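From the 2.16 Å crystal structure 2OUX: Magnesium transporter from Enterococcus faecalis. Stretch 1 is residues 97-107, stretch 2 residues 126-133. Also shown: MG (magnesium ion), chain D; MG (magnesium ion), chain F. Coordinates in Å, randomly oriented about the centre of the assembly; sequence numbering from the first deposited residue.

Stretch 1, residues 97-107: YTDNAVDLLNM
Stretch 2, residues 126-133: GEIKELLH

Two helical segments of one chain cross here at a signed angle of -65°, their axes 9.2 Å apart at closest approach. Tyr97 (phi/psi -71/138) is the N-cap residue; its O accepts from Ala101 N at 2.9 Å. From Thr98 phi stays at -45 to -71 through Asn106, with psi -35 to -55 through Leu105, easing to -7 at Asn106, and i-to-i+4 bonding continues to Asn106 N, which reaches Val102 O at 3.0 Å. The second helix enters from earlier in the chain and is kinked, the N atoms of Glu127 and Ile128 lacking bonds to the preceding turn. Its phi runs from -40 to -71; psi is -66 at Gly126, -35 to -58 from Glu127 to Glu130, and -16 to -29 from Leu131 to His133. Several of its bonds are long: Leu131 N to Glu127 O is 3.3 Å, and Leu132 N to Ile128 O, also 3.3 Å, is weak. The closest CA pair in the register is Thr98 CA and Ile128 CA, 5.6 Å apart.

No hydrogen bond joins the stretches; 403 Å² of surface is buried, mostly by apolar groups. The central rule is a knob in a hole. Ile128 (m, m) leaves its backbone sideways, but its end comes nearer and sits among Thr98, Ala101, Val102 and Leu105. Ala101, whose CA-to-CB bond points toward the partner, has its CB 3.1 Å from Ile128 CD1, and Thr98 CG2 (chi1 m) lies 3.2 Å from Ile128 CD1; both are closer than an ordinary van der Waals contact. Thr98 CG2 is also 3.8 Å from Leu131 CD2, while the Thr98 hydroxyl is satisfied elsewhere in the structure. Leu105 (m, t) completes the hole, Leu105 CD1 lying 3.7 Å from Ile128 CG2.

Val102 (chi1 t) spans several partners. Val102 CG2 packs 4.0 Å from Leu131 CB and 3.6 Å from the backbone Ile128 O, while Val102 CG1 meets Leu132 CD2 at 3.6 Å. Leu131 is m, p; Leu132 is m, t. At the exposed margin, Asn106 OD1 (chi1 m) lies 3.4 Å from Leu132 CD2, a van der Waals contact.

Asp99 and Asp103 point their CA-to-CB bonds away from the second helix and bind magnesium. Asp99 OD2 (chi1 p) is 2.1 Å from the chain F ion; Asp99 OD1 accepts from water 2, another ligand of that ion. Asp103 OD1 (chi1 m) is 2.2 Å from the chain D ion. One helix thus serves two chemistries, with methyl-bearing side chains for packing and carboxylates for metal.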

# COMPACT_ATOMS: atom_id res chain seq x y z
N TYR A 97 -4.29 -9.72 14.24
CA TYR A 97 -3.48 -10.30 13.18
C TYR A 97 -2.30 -10.93 13.90
O TYR A 97 -1.75 -10.34 14.85
CB TYR A 97 -3.01 -9.24 12.19
CG TYR A 97 -4.12 -8.80 11.29
CD1 TYR A 97 -4.66 -9.68 10.35
CD2 TYR A 97 -4.67 -7.53 11.40
CE1 TYR A 97 -5.74 -9.31 9.55
CE2 TYR A 97 -5.76 -7.14 10.61
CZ TYR A 97 -6.28 -8.04 9.69
OH TYR A 97 -7.35 -7.68 8.91
N THR A 98 -1.93 -12.12 13.48
CA THR A 98 -0.84 -12.85 14.10
C THR A 98 0.42 -12.04 14.40
O THR A 98 0.94 -12.10 15.50
CB THR A 98 -0.48 -14.05 13.26
OG1 THR A 98 -1.68 -14.76 12.94
CG2 THR A 98 0.48 -14.97 14.03
N ASP A 99 0.91 -11.26 13.45
CA ASP A 99 2.12 -10.50 13.73
C ASP A 99 1.92 -9.63 14.97
O ASP A 99 2.80 -9.54 15.83
CB ASP A 99 2.52 -9.66 12.52
CG ASP A 99 1.48 -8.64 12.13
OD1 ASP A 99 0.31 -8.71 12.58
OD2 ASP A 99 1.85 -7.75 11.35
N ASN A 100 0.76 -8.99 15.07
CA ASN A 100 0.47 -8.12 16.20
C ASN A 100 0.28 -8.92 17.48
O ASN A 100 0.65 -8.46 18.55
CB ASN A 100 -0.77 -7.28 15.92
CG ASN A 100 -0.60 -6.36 14.73
OD1 ASN A 100 0.47 -5.79 14.53
ND2 ASN A 100 -1.67 -6.19 13.95
N ALA A 101 -0.31 -10.10 17.37
CA ALA A 101 -0.52 -10.93 18.55
C ALA A 101 0.83 -11.35 19.13
O ALA A 101 1.08 -11.17 20.33
CB ALA A 101 -1.35 -12.15 18.19
N VAL A 102 1.69 -11.91 18.28
CA VAL A 102 3.02 -12.34 18.71
C VAL A 102 3.75 -11.19 19.41
O VAL A 102 4.38 -11.40 20.45
CB VAL A 102 3.86 -12.84 17.51
CG1 VAL A 102 5.34 -12.87 17.87
CG2 VAL A 102 3.41 -14.23 17.11
N ASP A 103 3.67 -9.99 18.86
CA ASP A 103 4.34 -8.85 19.47
C ASP A 103 3.80 -8.55 20.86
O ASP A 103 4.56 -8.34 21.80
CB ASP A 103 4.22 -7.59 18.60
CG ASP A 103 5.04 -7.69 17.33
OD1 ASP A 103 5.66 -8.74 17.14
OD2 ASP A 103 5.06 -6.72 16.53
N LEU A 104 2.47 -8.53 20.99
CA LEU A 104 1.85 -8.25 22.27
C LEU A 104 2.39 -9.26 23.28
O LEU A 104 2.92 -8.88 24.33
CB LEU A 104 0.33 -8.39 22.15
CG LEU A 104 -0.59 -7.76 23.21
CD1 LEU A 104 -0.03 -8.02 24.60
CD2 LEU A 104 -0.70 -6.26 22.97
N LEU A 105 2.25 -10.54 22.96
CA LEU A 105 2.72 -11.59 23.85
C LEU A 105 4.17 -11.43 24.28
O LEU A 105 4.49 -11.57 25.47
CB LEU A 105 2.51 -12.94 23.18
CG LEU A 105 1.02 -13.22 22.99
CD1 LEU A 105 0.82 -14.55 22.29
CD2 LEU A 105 0.32 -13.23 24.35
N ASN A 106 5.06 -11.13 23.34
CA ASN A 106 6.47 -10.95 23.69
C ASN A 106 6.71 -9.74 24.58
O ASN A 106 7.82 -9.53 25.06
CB ASN A 106 7.32 -10.84 22.42
CG ASN A 106 7.32 -12.12 21.63
OD1 ASN A 106 7.41 -13.20 22.19
ND2 ASN A 106 7.22 -12.01 20.31
N MSE A 107 5.67 -8.94 24.80
CA MSE A 107 5.79 -7.76 25.65
C MSE A 107 5.33 -8.06 27.07
O MSE A 107 5.88 -7.52 28.03
CB MSE A 107 4.97 -6.61 25.07
CG MSE A 107 5.63 -5.94 23.89
SE MSE A 107 7.31 -5.08 24.35
CE MSE A 107 8.52 -6.59 24.18
N GLY A 126 -2.40 -21.90 16.96
CA GLY A 126 -1.54 -22.43 15.91
C GLY A 126 -0.58 -21.47 15.21
O GLY A 126 0.63 -21.63 15.33
N GLU A 127 -1.11 -20.49 14.48
CA GLU A 127 -0.26 -19.54 13.77
C GLU A 127 0.60 -18.71 14.71
O GLU A 127 1.76 -18.41 14.41
CB GLU A 127 -1.10 -18.61 12.90
CG GLU A 127 -1.70 -19.24 11.65
CD GLU A 127 -2.82 -20.21 11.96
OE1 GLU A 127 -3.66 -19.89 12.83
OE2 GLU A 127 -2.87 -21.28 11.32
N ILE A 128 0.03 -18.32 15.85
CA ILE A 128 0.77 -17.53 16.82
C ILE A 128 2.00 -18.31 17.31
O ILE A 128 3.07 -17.74 17.53
CB ILE A 128 -0.11 -17.18 18.06
CG1 ILE A 128 -1.23 -16.20 17.68
CG2 ILE A 128 0.78 -16.63 19.17
CD1 ILE A 128 -0.73 -14.94 17.03
N LYS A 129 1.83 -19.62 17.48
CA LYS A 129 2.94 -20.44 17.96
C LYS A 129 4.06 -20.59 16.95
O LYS A 129 5.23 -20.63 17.33
CB LYS A 129 2.43 -21.81 18.42
CG LYS A 129 1.84 -21.78 19.83
CD LYS A 129 1.49 -23.16 20.38
CE LYS A 129 1.11 -23.07 21.85
NZ LYS A 129 0.63 -24.36 22.42
N GLU A 130 3.72 -20.64 15.66
CA GLU A 130 4.75 -20.77 14.64
C GLU A 130 5.64 -19.53 14.61
O GLU A 130 6.86 -19.61 14.79
CB GLU A 130 4.13 -20.95 13.26
CG GLU A 130 3.18 -22.12 13.12
CD GLU A 130 2.48 -22.13 11.77
OE1 GLU A 130 1.84 -21.11 11.43
OE2 GLU A 130 2.57 -23.14 11.05
N LEU A 131 5.01 -18.38 14.39
CA LEU A 131 5.75 -17.13 14.28
C LEU A 131 6.51 -16.66 15.51
O LEU A 131 7.36 -15.78 15.41
CB LEU A 131 4.81 -16.02 13.78
CG LEU A 131 4.51 -16.01 12.27
CD1 LEU A 131 3.87 -17.33 11.84
CD2 LEU A 131 3.59 -14.85 11.93
N LEU A 132 6.21 -17.24 16.66
CA LEU A 132 6.91 -16.88 17.89
C LEU A 132 8.34 -17.40 17.84
O LEU A 132 9.22 -16.89 18.52
CB LEU A 132 6.21 -17.47 19.12
CG LEU A 132 5.06 -16.69 19.75
CD1 LEU A 132 4.40 -17.56 20.79
CD2 LEU A 132 5.58 -15.40 20.38
N HIS A 133 8.54 -18.43 17.02
CA HIS A 133 9.84 -19.07 16.85
C HIS A 133 10.87 -18.20 16.14
O HIS A 133 12.07 -18.35 16.38
CB HIS A 133 9.69 -20.37 16.05
CG HIS A 133 9.00 -21.46 16.79
ND1 HIS A 133 9.57 -22.12 17.86
CD2 HIS A 133 7.78 -22.04 16.60
CE1 HIS A 133 8.75 -23.05 18.30
NE2 HIS A 133 7.66 -23.02 17.55
MG MG D . 6.76 -9.40 15.31
MG MG F . 1.13 -6.17 10.17
O HOH W 1 5.17 -10.72 14.94
O HOH W 2 -0.94 -6.90 10.92
O HOH W 3 5.96 -7.65 14.14
O HOH W 4 8.30 -10.85 16.44
O HOH W 5 8.39 -8.16 15.89